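Side-chain contacts in dTDP-4-dehydrorhamnose 3-epimerase (Streptomyces niveus, PDB 2C0Z), which acts as a 3-epimerase on a dTDP-linked 4-keto-6-deoxy sugar, together with NovU, in the biosynthesis of the antibiotic novobiocin: residues 19-24 with 46-51; 24-29 with 35-40; 94-97 with 102-105. All blocks are in the same frame, centred on the assembly; numbering follows the deposited sequence.

Contact 1: residues 19-24 with 46-51. With EDO (1,2-ethanediol), chain E.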
ATOM      1  N   GLY A  19     -10.668   0.628  19.469  1.00 12.96           N
ATOM      2  CA  GLY A  19      -9.893  -0.202  18.572  1.00 12.52           C
ATOM      3  C   GLY A  19      -9.820   0.295  17.145  1.00 12.68           C
ATOM      4  O   GLY A  19      -9.155  -0.335  16.290  1.00 15.49           O
ATOM      5  N   VAL A  20     -10.457   1.423  16.869  1.00 11.09           N
ATOM      6  CA  VAL A  20     -10.479   2.014  15.526  1.00 10.65           C
ATOM      7  C   VAL A  20      -9.843   3.394  15.590  1.00  9.82           C
ATOM      8  O   VAL A  20     -10.177   4.185  16.465  1.00 10.31           O
ATOM      9  CB  VAL A  20     -11.887   2.129  14.893  1.00 11.08           C
ATOM     10  CG1 VAL A  20     -11.793   2.720  13.492  1.00 10.99           C
ATOM     11  CG2 VAL A  20     -12.549   0.779  14.847  1.00 12.42           C
ATOM     12  N   TRP A  21      -8.899   3.647  14.690  1.00  9.49           N
ATOM     13  CA  TRP A  21      -8.143   4.922  14.629  1.00  9.71           C
ATOM     14  C   TRP A  21      -8.153   5.462  13.217  1.00  9.94           C
ATOM     15  O   TRP A  21      -8.164   4.704  12.240  1.00 10.21           O
ATOM     16  CB  TRP A  21      -6.675   4.716  15.005  1.00 10.17           C
ATOM     17  CG  TRP A  21      -6.406   4.293  16.419  1.00 11.01           C
ATOM     18  CD1 TRP A  21      -6.670   3.080  16.987  1.00 12.84           C
ATOM     19  CD2 TRP A  21      -5.818   5.096  17.459  1.00 12.93           C
ATOM     20  NE1 TRP A  21      -6.262   3.071  18.302  1.00 16.65           N
ATOM     21  CE2 TRP A  21      -5.754   4.298  18.620  1.00 14.64           C
ATOM     22  CE3 TRP A  21      -5.343   6.399  17.527  1.00 14.42           C
ATOM     23  CZ2 TRP A  21      -5.232   4.756  19.828  1.00 18.02           C
ATOM     24  CZ3 TRP A  21      -4.810   6.866  18.747  1.00 16.42           C
ATOM     25  CH2 TRP A  21      -4.771   6.046  19.873  1.00 17.95           C
ATOM     26  N   GLU A  22      -8.103   6.790  13.133  1.00  9.91           N
ATOM     27  CA  GLU A  22      -7.923   7.513  11.866  1.00 10.05           C
ATOM     28  C   GLU A  22      -6.495   8.052  11.842  1.00 10.19           C
ATOM     29  O   GLU A  22      -6.055   8.688  12.793  1.00 10.99           O
ATOM     30  CB  GLU A  22      -8.936   8.633  11.675  1.00 11.47           C
ATOM     31  CG  GLU A  22      -8.722   9.376  10.369  1.00 13.98           C
ATOM     32  CD  GLU A  22      -9.818  10.376  10.048  1.00 20.17           C
ATOM     33  OE1 GLU A  22     -10.730  10.596  10.853  1.00 22.48           O
ATOM     34  OE2 GLU A  22      -9.758  10.954   8.951  1.00 23.35           O
ATOM     35  N   ILE A  23      -5.779   7.760  10.769  1.00  9.90           N
ATOM     36  CA  ILE A  23      -4.428   8.252  10.562  1.00  9.71           C
ATOM     37  C   ILE A  23      -4.420   9.330   9.492  1.00  9.68           C
ATOM     38  O   ILE A  23      -4.893   9.128   8.378  1.00 11.14           O
ATOM     39  CB  ILE A  23      -3.510   7.091  10.172  1.00  9.43           C
ATOM     40  CG1 ILE A  23      -3.514   5.991  11.281  1.00 10.93           C
ATOM     41  CG2 ILE A  23      -2.103   7.620   9.976  1.00 11.39           C
ATOM     42  CD1 ILE A  23      -4.523   4.866  11.048  1.00 11.13           C
ATOM     43  N   THR A  24      -3.893  10.497   9.862  1.00  9.73           N
ATOM     44  CA  THR A  24      -3.595  11.576   8.952  1.00  9.64           C
ATOM     45  C   THR A  24      -2.143  11.372   8.511  1.00  9.00           C
ATOM     46  O   THR A  24      -1.265  11.190   9.355  1.00 10.35           O
ATOM     47  CB  THR A  24      -3.741  12.906   9.700  1.00 10.01           C
ATOM     48  OG1 THR A  24      -5.103  13.057  10.141  1.00 13.13           O
ATOM     49  CG2 THR A  24      -3.419  14.072   8.824  1.00 11.34           C
ATOM     50  N   GLU A  46       3.215   3.159  19.091  1.00 13.95           N
ATOM     51  CA  GLU A  46       3.004   3.917  20.329  1.00 15.05           C
ATOM     52  C   GLU A  46       1.512   4.120  20.604  1.00 15.48           C
ATOM     53  O   GLU A  46       1.023   3.915  21.729  1.00 16.33           O
ATOM     54  CB  GLU A  46       3.721   5.268  20.258  1.00 15.49           C
ATOM     55  N   ALA A  47       0.764   4.456  19.556  1.00 15.24           N
ATOM     56  CA  ALA A  47      -0.654   4.759  19.682  1.00 16.16           C
ATOM     57  C   ALA A  47      -1.489   3.517  19.905  1.00 17.19           C
ATOM     58  O   ALA A  47      -2.315   3.463  20.811  1.00 18.78           O
ATOM     59  CB  ALA A  47      -1.121   5.510  18.458  1.00 16.86           C
ATOM     60  N   ILE A  48      -1.267   2.495  19.092  1.00 17.06           N
ATOM     61  CA  ILE A  48      -2.111   1.315  19.109  1.00 17.71           C
ATOM     62  C   ILE A  48      -1.618   0.300  20.147  1.00 18.23           C
ATOM     63  O   ILE A  48      -2.427  -0.466  20.713  1.00 20.10           O
ATOM     64  CB  ILE A  48      -2.172   0.707  17.688  1.00 17.33           C
ATOM     65  CG1 ILE A  48      -3.183   1.462  16.821  1.00 17.78           C
ATOM     66  CG2 ILE A  48      -2.537  -0.771  17.729  1.00 17.03           C
ATOM     67  CD1 ILE A  48      -2.867   2.923  16.504  1.00 19.27           C
ATOM     68  N   GLY A  49      -0.318   0.268  20.373  1.00 17.92           N
ATOM     69  CA  GLY A  49       0.277  -0.625  21.354  1.00 18.70           C
ATOM     70  C   GLY A  49       1.264  -1.657  20.837  1.00 19.01           C
ATOM     71  O   GLY A  49       2.033  -2.210  21.607  1.00 21.39           O
ATOM     72  N   ARG A  50       1.223  -1.964  19.537  1.00 18.11           N
ATOM     73  CA  ARG A  50       2.116  -2.942  18.915  1.00 17.18           C
ATOM     74  C   ARG A  50       2.293  -2.512  17.446  1.00 15.69           C
ATOM     75  O   ARG A  50       1.394  -1.884  16.911  1.00 15.89           O
ATOM     76  CB  ARG A  50       1.463  -4.343  18.890  1.00 18.65           C
ATOM     77  N   PRO A  51       3.392  -2.873  16.804  1.00 15.08           N
ATOM     78  CA  PRO A  51       3.518  -2.651  15.342  1.00 13.74           C
ATOM     79  C   PRO A  51       2.484  -3.467  14.569  1.00 12.97           C
ATOM     80  O   PRO A  51       2.104  -4.596  14.976  1.00 14.34           O
ATOM     81  CB  PRO A  51       4.925  -3.146  15.026  1.00 14.73           C
ATOM     82  CG  PRO A  51       5.633  -3.179  16.334  1.00 17.92           C
ATOM     83  CD  PRO A  51       4.597  -3.516  17.344  1.00 16.22           C
TER
HETATM   84  C1  EDO E1194      -8.690   3.750  21.177  1.00 24.69           C
HETATM   85  O1  EDO E1194      -9.283   2.516  21.522  1.00 28.13           O
HETATM   86  C2  EDO E1194      -8.830   3.793  19.663  1.00 22.70           C
HETATM   87  O2  EDO E1194     -10.175   3.754  19.248  1.00 18.18           O
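The indole of Trp21 is roofed by the last turn of helix 41-48, and the protein packing of this contact lies on that one ring face. Ile48 CD1 sits 3.6 Å from the centroid of the five-membered ring of Trp21, only 2° off the ring normal, a CH-pi contact almost straight above the pyrrole. Ile48 CB does not aim at the strand; with CG1 anti to the carbonyl carbon (chi1 -81°) and the chain turned again at chi2, the delta methyl is brought over the ring while CG1 lies 3.8 Å from Trp21 NE1. Ala47 takes the other half of the same face: its CB is 4.2 Å from the centroid of the Trp21 six-membered ring, 22° off the normal and therefore shifted toward the rim. On the same side, above the plane and just beyond the rim, Ala47 O comes to 3.3 Å from Trp21 CZ2, without a hydrogen bond. In the RmlC-like cupin fold of this enzyme the pair joins strand 20-30 to the helix that follows strand 33-40, and Leu12 and Tyr121 from the two neighbouring strands also touch both Trp21 and Ile48. Toward solvent the contact thins out: exposed Glu46 and Gly49 do not touch the strand. The opposite indole face carries a 1,2-ethanediol, probably from the crystallisation liquor; its C2 approaches Trp21 NE1 to a doubtful 3.0 Å. Its O1 accepts a hydrogen bond from Gly19 N at 3.1 Å and its O2 donates one to Val20 O at 2.8 Å. Bonds to O2 from Gly19 N and Val20 N are bent and weak.

Contact 2: residues 24-29 with 35-40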
ATOM      1  N   THR A  24      -3.893  10.497   9.862  1.00  9.73           N
ATOM      2  CA  THR A  24      -3.595  11.576   8.952  1.00  9.64           C
ATOM      3  C   THR A  24      -2.143  11.372   8.511  1.00  9.00           C
ATOM      4  O   THR A  24      -1.265  11.190   9.355  1.00 10.35           O
ATOM      5  CB  THR A  24      -3.741  12.906   9.700  1.00 10.01           C
ATOM      6  OG1 THR A  24      -5.103  13.057  10.141  1.00 13.13           O
ATOM      7  CG2 THR A  24      -3.419  14.072   8.824  1.00 11.34           C
ATOM      8  N   PRO A  25      -1.858  11.370   7.218  1.00  8.87           N
ATOM      9  CA  PRO A  25      -0.488  11.113   6.769  1.00  8.58           C
ATOM     10  C   PRO A  25       0.434  12.314   7.008  1.00  9.94           C
ATOM     11  O   PRO A  25      -0.043  13.428   7.233  1.00 10.52           O
ATOM     12  CB  PRO A  25      -0.658  10.875   5.269  1.00  8.95           C
ATOM     13  CG  PRO A  25      -1.819  11.755   4.910  1.00  8.54           C
ATOM     14  CD  PRO A  25      -2.757  11.608   6.078  1.00  7.95           C
ATOM     15  N   GLU A  26       1.735  12.069   6.957  1.00  9.84           N
ATOM     16  CA  GLU A  26       2.706  13.146   6.776  1.00 10.59           C
ATOM     17  C   GLU A  26       2.783  13.382   5.269  1.00 11.04           C
ATOM     18  O   GLU A  26       3.166  12.508   4.525  1.00 11.99           O
ATOM     19  CB  GLU A  26       4.084  12.778   7.324  1.00 12.23           C
ATOM     20  CG  GLU A  26       5.054  13.958   7.205  1.00 15.72           C
ATOM     21  CD  GLU A  26       6.481  13.651   7.605  1.00 23.88           C
ATOM     22  OE1 GLU A  26       6.767  12.511   8.011  1.00 30.92           O
ATOM     23  OE2 GLU A  26       7.334  14.594   7.526  1.00 31.12           O
ATOM     24  N   GLN A  27       2.367  14.558   4.820  1.00 10.40           N
ATOM     25  CA  GLN A  27       2.221  14.835   3.387  1.00 10.36           C
ATOM     26  C   GLN A  27       2.843  16.186   3.025  1.00 10.84           C
ATOM     27  O   GLN A  27       2.699  17.160   3.769  1.00 10.51           O
ATOM     28  CB  GLN A  27       0.719  14.866   3.054  1.00 11.09           C
ATOM     29  CG  GLN A  27       0.373  15.210   1.581  1.00 10.77           C
ATOM     30  CD  GLN A  27      -1.050  14.823   1.206  1.00 12.75           C
ATOM     31  OE1 GLN A  27      -1.253  13.798   0.555  1.00 16.53           O
ATOM     32  NE2 GLN A  27      -2.024  15.620   1.607  1.00 13.90           N
ATOM     33  N   ARG A  28       3.532  16.217   1.884  1.00 11.45           N
ATOM     34  CA  ARG A  28       4.038  17.420   1.284  1.00 13.56           C
ATOM     35  C   ARG A  28       3.744  17.400  -0.195  1.00 14.56           C
ATOM     36  O   ARG A  28       3.636  16.328  -0.820  1.00 13.92           O
ATOM     37  CB  ARG A  28       5.534  17.593   1.493  1.00 14.61           C
ATOM     38  CG  ARG A  28       6.436  16.623   0.842  1.00 20.70           C
ATOM     39  CD  ARG A  28       7.941  16.908   1.117  1.00 26.88           C
ATOM     40  NE  ARG A  28       8.799  16.039   0.297  1.00 32.35           N
ATOM     41  CZ  ARG A  28       9.551  15.029   0.751  1.00 36.69           C
ATOM     42  NH1 ARG A  28       9.587  14.715   2.046  1.00 39.60           N
ATOM     43  NH2 ARG A  28      10.288  14.318  -0.102  1.00 37.64           N
ATOM     44  N   ALA A  29       3.635  18.600  -0.760  1.00 15.95           N
ATOM     45  CA  ALA A  29       3.491  18.729  -2.197  1.00 17.88           C
ATOM     46  C   ALA A  29       4.499  19.768  -2.763  1.00 19.79           C
ATOM     47  O   ALA A  29       4.873  20.733  -2.079  1.00 20.84           O
ATOM     48  CB  ALA A  29       2.084  19.080  -2.522  1.00 18.54           C
ATOM     49  N   PHE A  35       4.238  13.721  -1.947  1.00 11.33           N
ATOM     50  CA  PHE A  35       4.886  12.652  -1.212  1.00 10.87           C
ATOM     51  C   PHE A  35       4.312  12.542   0.167  1.00 10.43           C
ATOM     52  O   PHE A  35       4.168  13.532   0.882  1.00 11.34           O
ATOM     53  CB  PHE A  35       6.386  12.894  -1.123  1.00 12.23           C
ATOM     54  CG  PHE A  35       7.136  11.628  -0.697  0.50 12.84           C
ATOM     55  CD1 PHE A  35       7.230  10.529  -1.532  0.50 15.42           C
ATOM     56  CD2 PHE A  35       7.644  11.517   0.594  0.50 15.06           C
ATOM     57  CE1 PHE A  35       7.867   9.348  -1.111  0.50 16.47           C
ATOM     58  CE2 PHE A  35       8.296  10.351   1.028  0.50 15.76           C
ATOM     59  CZ  PHE A  35       8.407   9.267   0.182  0.50 16.65           C
ATOM     60  N   LEU A  36       3.994  11.330   0.558  1.00  9.50           N
ATOM     61  CA  LEU A  36       3.478  11.128   1.892  1.00  9.40           C
ATOM     62  C   LEU A  36       3.895   9.831   2.539  1.00  8.64           C
ATOM     63  O   LEU A  36       4.133   8.835   1.877  1.00  9.82           O
ATOM     64  CB  LEU A  36       1.960  11.242   1.896  1.00 11.07           C
ATOM     65  CG  LEU A  36       1.179  10.316   0.985  1.00 11.35           C
ATOM     66  CD1 LEU A  36      -0.144   9.966   1.641  1.00 13.09           C
ATOM     67  CD2 LEU A  36       0.979  10.943  -0.425  1.00 12.40           C
ATOM     68  N   ASP A  37       3.921   9.870   3.859  1.00  9.48           N
ATOM     69  CA  ASP A  37       4.097   8.713   4.749  1.00 10.21           C
ATOM     70  C   ASP A  37       2.694   8.401   5.260  1.00  9.28           C
ATOM     71  O   ASP A  37       2.096   9.228   5.961  1.00  9.96           O
ATOM     72  CB  ASP A  37       4.970   8.985   5.995  0.50 11.06           C
ATOM     73  CG  ASP A  37       6.391   9.429   5.684  0.50 14.59           C
ATOM     74  OD1 ASP A  37       6.912   9.147   4.604  0.50 16.77           O
ATOM     75  OD2 ASP A  37       7.077  10.082   6.515  0.50 19.88           O
ATOM     76  N   TRP A  38       2.153   7.237   4.922  1.00  7.81           N
ATOM     77  CA  TRP A  38       0.829   6.849   5.411  1.00  8.77           C
ATOM     78  C   TRP A  38       0.813   5.758   6.490  1.00  8.96           C
ATOM     79  O   TRP A  38      -0.252   5.459   7.029  1.00  9.36           O
ATOM     80  CB  TRP A  38      -0.140   6.490   4.274  1.00  9.41           C
ATOM     81  CG  TRP A  38       0.199   5.340   3.406  1.00  9.57           C
ATOM     82  CD1 TRP A  38       1.167   5.283   2.458  1.00 10.21           C
ATOM     83  CD2 TRP A  38      -0.464   4.083   3.364  1.00  9.93           C
ATOM     84  NE1 TRP A  38       1.134   4.074   1.811  1.00 10.42           N
ATOM     85  CE2 TRP A  38       0.145   3.309   2.360  1.00  9.86           C
ATOM     86  CE3 TRP A  38      -1.532   3.528   4.069  1.00  9.86           C
ATOM     87  CZ2 TRP A  38      -0.268   1.998   2.065  1.00 10.38           C
ATOM     88  CZ3 TRP A  38      -1.926   2.237   3.776  1.00 11.59           C
ATOM     89  CH2 TRP A  38      -1.315   1.494   2.776  1.00 10.58           C
ATOM     90  N   TYR A  39       1.984   5.168   6.772  1.00  8.65           N
ATOM     91  CA  TYR A  39       2.163   4.278   7.932  1.00  8.09           C
ATOM     92  C   TYR A  39       3.574   4.485   8.437  1.00  8.18           C
ATOM     93  O   TYR A  39       4.511   4.532   7.651  1.00  9.49           O
ATOM     94  CB  TYR A  39       2.019   2.785   7.545  1.00  8.18           C
ATOM     95  CG  TYR A  39       2.321   1.861   8.713  1.00  8.36           C
ATOM     96  CD1 TYR A  39       1.357   1.609   9.690  1.00  7.53           C
ATOM     97  CD2 TYR A  39       3.583   1.313   8.886  1.00  9.71           C
ATOM     98  CE1 TYR A  39       1.653   0.797  10.799  1.00  9.66           C
ATOM     99  CE2 TYR A  39       3.880   0.541   9.971  1.00  9.80           C
ATOM    100  CZ  TYR A  39       2.902   0.286  10.932  1.00  9.40           C
ATOM    101  OH  TYR A  39       3.204  -0.510  12.032  1.00 10.03           O
ATOM    102  N   HIS A  40       3.728   4.621   9.740  1.00  8.75           N
ATOM    103  CA  HIS A  40       5.046   4.717  10.364  1.00  8.74           C
ATOM    104  C   HIS A  40       5.051   3.923  11.667  1.00  9.78           C
ATOM    105  O   HIS A  40       4.238   4.176  12.544  1.00 10.23           O
ATOM    106  CB  HIS A  40       5.391   6.172  10.662  1.00  9.87           C
ATOM    107  CG  HIS A  40       6.793   6.397  11.103  1.00 11.91           C
ATOM    108  ND1 HIS A  40       7.201   6.258  12.418  1.00 14.12           N
ATOM    109  CD2 HIS A  40       7.885   6.775  10.402  1.00 14.21           C
ATOM    110  CE1 HIS A  40       8.483   6.581  12.504  1.00 16.14           C
ATOM    111  NE2 HIS A  40       8.928   6.882  11.298  1.00 15.60           N
TER
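Phe35 and Arg28 form a hydrogen-bonded antiparallel pair, Arg28 N to Phe35 O and Phe35 N to Arg28 O both at 2.9 Å and nearly linear. Their side chains run alongside each other on the face shared with Glu26 and Asp37. In the conformer modelled here, Phe35 CD2 lies over one face of the Arg28 guanidinium, 3.9 Å from NH2, with the two planes 32° apart; Phe35 has a second conformer, so the approach is tentative. Leu36 faces Gln27 in a non-hydrogen-bonded pair on the other face of the sheet. Its branches divide: CD1 meets Pro25 CB at 3.8 Å, while CD2 lies beside Gln27 OE1. The amide nitrogen Gln27 NE2 is held by the carbonyl of Arg6. Asp37, which probably binds substrate as in related epimerases, makes a hydrogen-bonded pair with Glu26, Asp37 N to Glu26 O at 2.8 Å. The side chains run side by side, their carboxylate planes 87° apart, and Glu26 OE1 approaches Asp37 OD2 to 2.9 Å with no hydrogen bond between them, a doubtful spacing because Asp37 has two conformers. Asp37 O accepts from Glu26 N at 3.0 Å, completing the pair, and Pro25 CB lies 3.3 Å from the same oxygen, where the pairing ends. Trp38 turns its indole away from strand 20-30, onto Cys140 and Leu142 of strand 136-143. Segments 26-29 and 35-40 run antiparallel (axes 169° apart) within the beta hairpin of strands 20-30 and 33-40; strand 33-40 pairs beyond it with an antiparallel strand of the second subunit, whose Asn58 bonds Leu36 O, and His40, at the N-cap position, caps helix 41-48 through a weak bond from Arg43 N to its ND1.

Contact 3: residues 94-97 with 102-105; sequences VVDL and PTYG
Asp96 OD2 is gripped by two hydroxyls, Thr103 OG1 at 2.6 Å and Ser101 OG. Thr103 OG1 donates to it on the anti lone pair, the one directed away from OD1, while OD1 forms a salt bridge with Arg98 NE, so both carboxylate oxygens of this buried side chain have partners that would be expected to stabilise its negative charge and fix its rotation. Asp96 CG extends anti to the backbone N (chi1 -165°), which sends the carboxylate toward the loop, and the side chains of Asp96 and Thr103 cross at about a right angle. Asp96 CB packs close to the backbone as well, 3.1 Å from Thr103 O. The main chain of Asp96 provides a second tie: Gly105 N donates to Asp96 O at 2.9 Å with an N-H...O angle of 163°, and Tyr104 CA adds a CA-H...O contact to the same oxygen. At the edge of the Tyr104 ring, near its plane, CD1 lies 3.8 Å from Leu97 C, and the ring goes on to Leu183 and Arg187 of helix 183-188. Side chain and main chain of one residue thus close the connection between antiparallel strands 89-96 and 107-113, neighbours in the five-stranded sheet of the cupin fold.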
ATOM      1  N   VAL A  94     -16.785   1.504   9.284  1.00  9.67           N
ATOM      2  CA  VAL A  94     -16.437   0.488  10.268  1.00 10.10           C
ATOM      3  C   VAL A  94     -17.669   0.202  11.123  1.00  9.69           C
ATOM      4  O   VAL A  94     -18.483   1.099  11.420  1.00  9.87           O
ATOM      5  CB  VAL A  94     -15.229   0.877  11.150  1.00 10.16           C
ATOM      6  CG1 VAL A  94     -13.943   0.941  10.327  1.00 11.65           C
ATOM      7  CG2 VAL A  94     -15.451   2.211  11.830  1.00 10.94           C
ATOM      8  N   VAL A  95     -17.806  -1.057  11.510  1.00  9.67           N
ATOM      9  CA  VAL A  95     -18.992  -1.516  12.251  1.00 10.35           C
ATOM     10  C   VAL A  95     -18.518  -2.330  13.426  1.00 10.16           C
ATOM     11  O   VAL A  95     -17.731  -3.260  13.256  1.00  9.97           O
ATOM     12  CB  VAL A  95     -19.884  -2.377  11.379  1.00 10.55           C
ATOM     13  CG1 VAL A  95     -21.142  -2.836  12.185  1.00 11.47           C
ATOM     14  CG2 VAL A  95     -20.245  -1.607  10.104  1.00 12.40           C
ATOM     15  N   ASP A  96     -18.953  -1.971  14.627  1.00 10.02           N
ATOM     16  CA  ASP A  96     -18.583  -2.763  15.788  1.00  9.78           C
ATOM     17  C   ASP A  96     -19.448  -3.989  15.893  1.00 10.42           C
ATOM     18  O   ASP A  96     -20.606  -3.876  16.261  1.00 11.12           O
ATOM     19  CB  ASP A  96     -18.695  -1.925  17.051  1.00  9.60           C
ATOM     20  CG  ASP A  96     -17.996  -2.536  18.234  1.00  9.21           C
ATOM     21  OD1 ASP A  96     -17.696  -3.760  18.226  1.00 10.05           O
ATOM     22  OD2 ASP A  96     -17.701  -1.829  19.223  1.00  9.78           O
ATOM     23  N   LEU A  97     -18.870  -5.162  15.600  1.00 11.00           N
ATOM     24  CA  LEU A  97     -19.605  -6.434  15.597  1.00 11.30           C
ATOM     25  C   LEU A  97     -19.358  -7.232  16.877  1.00 12.02           C
ATOM     26  O   LEU A  97     -19.760  -8.396  16.965  1.00 13.80           O
ATOM     27  CB  LEU A  97     -19.196  -7.246  14.362  1.00 10.93           C
ATOM     28  CG  LEU A  97     -19.570  -6.603  13.022  1.00 12.00           C
ATOM     29  CD1 LEU A  97     -18.985  -7.457  11.896  1.00 12.75           C
ATOM     30  CD2 LEU A  97     -21.066  -6.448  12.875  1.00 12.49           C
ATOM     31  N   PRO A 102     -19.612  -1.682  24.287  1.00 13.09           N
ATOM     32  CA  PRO A 102     -20.487  -0.523  24.426  1.00 12.90           C
ATOM     33  C   PRO A 102     -21.015   0.004  23.098  1.00 12.31           C
ATOM     34  O   PRO A 102     -22.101   0.595  23.043  1.00 12.69           O
ATOM     35  CB  PRO A 102     -19.596   0.525  25.099  1.00 14.57           C
ATOM     36  CG  PRO A 102     -18.550  -0.234  25.791  1.00 15.99           C
ATOM     37  CD  PRO A 102     -18.320  -1.494  24.977  1.00 13.67           C
ATOM     38  N   THR A 103     -20.233  -0.171  22.031  1.00 11.02           N
ATOM     39  CA  THR A 103     -20.638   0.336  20.734  1.00 10.45           C
ATOM     40  C   THR A 103     -21.022  -0.796  19.777  1.00  9.93           C
ATOM     41  O   THR A 103     -21.027  -0.600  18.571  1.00 11.13           O
ATOM     42  CB  THR A 103     -19.511   1.223  20.108  1.00 10.71           C
ATOM     43  OG1 THR A 103     -18.236   0.561  20.144  1.00 10.75           O
ATOM     44  CG2 THR A 103     -19.343   2.484  20.928  1.00 12.85           C
ATOM     45  N   TYR A 104     -21.404  -1.958  20.300  1.00  9.95           N
ATOM     46  CA  TYR A 104     -21.936  -3.021  19.472  1.00 10.27           C
ATOM     47  C   TYR A 104     -23.099  -2.472  18.621  1.00 10.50           C
ATOM     48  O   TYR A 104     -23.994  -1.783  19.103  1.00 10.83           O
ATOM     49  CB  TYR A 104     -22.418  -4.225  20.317  1.00 10.12           C
ATOM     50  CG  TYR A 104     -23.190  -5.225  19.474  1.00 11.36           C
ATOM     51  CD1 TYR A 104     -22.535  -6.124  18.684  1.00 11.98           C
ATOM     52  CD2 TYR A 104     -24.582  -5.226  19.427  1.00 12.47           C
ATOM     53  CE1 TYR A 104     -23.219  -7.002  17.874  1.00 13.16           C
ATOM     54  CE2 TYR A 104     -25.267  -6.089  18.618  1.00 13.00           C
ATOM     55  CZ  TYR A 104     -24.603  -6.994  17.855  1.00 13.62           C
ATOM     56  OH  TYR A 104     -25.309  -7.866  17.034  1.00 15.05           O
ATOM     57  N   GLY A 105     -23.067  -2.796  17.337  1.00 10.40           N
ATOM     58  CA  GLY A 105     -24.099  -2.393  16.392  1.00 10.01           C
ATOM     59  C   GLY A 105     -24.087  -0.939  15.975  1.00 10.17           C
ATOM     60  O   GLY A 105     -25.055  -0.450  15.353  1.00 11.53           O
TER

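Overall arrangement
From the N terminus, strand 20-30 enters contact 1 first, at Trp21, and runs through Thr24, which belongs to both ranges, into contact 2. There the chain turns back as strand 33-40, closing the short hairpin loop, and continues directly into helix 41-48, whose end returns to strand 20-30 and closes contact 1. The hairpin of contact 2 therefore lies within the longer loop of contact 1; the two touch through Ile23 and Trp38 O. Contact 3 follows in series, closing a short loop after strand 89-96 in the other sheet. It meets contact 1 through Val20 and Val94, but lies about 29 Å, centre to centre, from contact 2, across the chain's centre.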